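Local coordinates for dihydrodipicolinate reductase N-terminus domain-containing protein (Mycobacterium smegmatis, PDB 6IAQ), which probably catalyses the NADP-dependent reductive amination of ketones to amines, acting as a native amine dehydrogenase, at residues A[208-212]-A[256-260]. Numbering follows the deposited sequence.
Sequences LDALV and DRIET
Ile258 overlaps three helix residues, with its CD1 3.5 Å from Leu208 CB and 3.5 Å from Asp209 OD1, and its CG2 3.9 Å from Val212 CG2. Its m,t rotamer extends CD1 to the helix. Residues 208-212 form one helical turn, closed by the hydrogen bond from Val212 N to Leu208 O (2.9 Å). Residues 256-260 are extended. The two axes run in nearly the same direction, crossing at -22°, and approach to 9.5 Å. Leu208 CA lies 7.0 Å from Ile258 CA; Val212 CA lies 7.9 Å from Thr260 CA. Leu208 and Val212, one turn apart, point at the strand. Asp256, Ile258 and Thr260 point back, while Arg257 and Glu259 point away. Leu208 is m,t and lays CD1 3.4 Å from Asp256 O. Val212 is t, with CG2 4.4 Å from Thr260 CG2. Asp209 starts away from the strand, but its carboxylate swings nearer and forms a salt bridge with Arg205. Asp256 hydrogen-bonds to the hydroxyls of Thr202 and Thr224, and Thr260 OG1 to Pro264 O. The contact packs helix 203-215 on one face of the mixed sheet in the C-terminal domain, over strand 249-260, with Phe266 of strand 265-273 also touching Leu208 and Val212. Direct polar bonds between the segments are absent, so they meet through close fit of buried, largely aliphatic side chains, while the polar ends are satisfied by other residues.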
loop_
_atom_site.group_PDB
_atom_site.type_symbol
_atom_site.label_atom_id
_atom_site.label_comp_id
_atom_site.label_asym_id
_atom_site.label_seq_id
_atom_site.Cartn_x
_atom_site.Cartn_y
_atom_site.Cartn_z
ATOM N N LEU A 208 -3.232 8.487 -13.621
ATOM C CA LEU A 208 -2.007 8.072 -14.350
ATOM C C LEU A 208 -0.937 9.174 -14.278
ATOM O O LEU A 208 0.246 8.821 -14.170
ATOM C CB LEU A 208 -2.377 7.695 -15.780
ATOM C CG LEU A 208 -3.324 6.508 -15.921
ATOM C CD1 LEU A 208 -3.471 6.071 -17.368
ATOM C CD2 LEU A 208 -2.907 5.339 -15.031
ATOM N N ASP A 209 -1.312 10.454 -14.273
ATOM C CA ASP A 209 -0.310 11.550 -14.140
ATOM C C ASP A 209 0.401 11.373 -12.798
ATOM O O ASP A 209 1.620 11.515 -12.736
ATOM C CB ASP A 209 -0.937 12.950 -14.247
ATOM C CG ASP A 209 -1.420 13.343 -15.645
ATOM O OD1 ASP A 209 -1.023 12.675 -16.625
ATOM O OD2 ASP A 209 -2.199 14.332 -15.752
ATOM N N ALA A 210 -0.343 11.055 -11.736
ATOM C CA ALA A 210 0.212 10.856 -10.375
ATOM C C ALA A 210 1.178 9.659 -10.383
ATOM O O ALA A 210 2.270 9.793 -9.796
ATOM C CB ALA A 210 -0.894 10.659 -9.367
ATOM N N LEU A 211 0.787 8.524 -10.978
ATOM C CA LEU A 211 1.629 7.294 -10.948
ATOM C C LEU A 211 2.917 7.549 -11.735
ATOM O O LEU A 211 3.991 7.223 -11.247
ATOM C CB LEU A 211 0.831 6.114 -11.511
ATOM C CG LEU A 211 -0.243 5.546 -10.589
ATOM C CD1 LEU A 211 -1.014 4.464 -11.306
ATOM C CD2 LEU A 211 0.358 5.010 -9.300
ATOM N N VAL A 212 2.791 8.153 -12.907
ATOM C CA VAL A 212 3.948 8.482 -13.793
ATOM C C VAL A 212 4.904 9.422 -13.054
ATOM O O VAL A 212 6.123 9.126 -13.028
ATOM C CB VAL A 212 3.456 9.047 -15.129
ATOM C CG1 VAL A 212 4.570 9.711 -15.928
ATOM C CG2 VAL A 212 2.763 7.961 -15.952
ATOM N N ASP A 256 -7.864 5.374 -20.234
ATOM C CA ASP A 256 -6.724 6.301 -20.325
ATOM C C ASP A 256 -5.453 5.471 -20.390
ATOM O O ASP A 256 -5.378 4.426 -19.719
ATOM C CB ASP A 256 -6.708 7.281 -19.150
ATOM C CG ASP A 256 -7.834 8.280 -19.282
ATOM O OD1 ASP A 256 -7.730 9.147 -20.195
ATOM O OD2 ASP A 256 -8.832 8.128 -18.554
ATOM N N ARG A 257 -4.486 5.950 -21.158
ATOM C CA ARG A 257 -3.209 5.246 -21.398
ATOM C C ARG A 257 -2.086 6.258 -21.501
ATOM O O ARG A 257 -2.233 7.250 -22.249
ATOM C CB ARG A 257 -3.316 4.439 -22.690
ATOM C CG ARG A 257 -2.055 3.683 -23.080
ATOM C CD ARG A 257 -2.331 3.048 -24.429
ATOM N NE ARG A 257 -1.852 1.688 -24.489
ATOM C CZ ARG A 257 -0.640 1.327 -24.898
ATOM N NH1 ARG A 257 0.232 2.227 -25.317
ATOM N NH2 ARG A 257 -0.302 0.051 -24.901
ATOM N N ILE A 258 -1.012 6.016 -20.761
ATOM C CA ILE A 258 0.232 6.817 -20.843
ATOM C C ILE A 258 1.392 5.861 -21.094
ATOM O O ILE A 258 1.629 4.969 -20.251
ATOM C CB ILE A 258 0.428 7.661 -19.579
ATOM C CG1 ILE A 258 -0.765 8.603 -19.352
ATOM C CG2 ILE A 258 1.760 8.395 -19.659
ATOM C CD1 ILE A 258 -0.577 9.555 -18.189
ATOM N N GLU A 259 2.082 6.051 -22.219
ATOM C CA GLU A 259 3.380 5.389 -22.501
ATOM C C GLU A 259 4.492 6.293 -22.002
ATOM O O GLU A 259 4.390 7.512 -22.205
ATOM C CB GLU A 259 3.549 5.132 -23.988
ATOM C CG GLU A 259 2.385 4.389 -24.577
ATOM C CD GLU A 259 2.607 4.012 -26.035
ATOM O OE1 GLU A 259 3.733 4.239 -26.544
ATOM O OE2 GLU A 259 1.646 3.524 -26.657
ATOM N N THR A 260 5.499 5.716 -21.369
ATOM C CA THR A 260 6.681 6.468 -20.900
ATOM C C THR A 260 7.838 6.228 -21.867
ATOM O O THR A 260 7.868 5.158 -22.515
ATOM C CB THR A 260 7.026 6.081 -19.460
ATOM O OG1 THR A 260 7.435 4.710 -19.447
ATOM C CG2 THR A 260 5.856 6.311 -18.528
#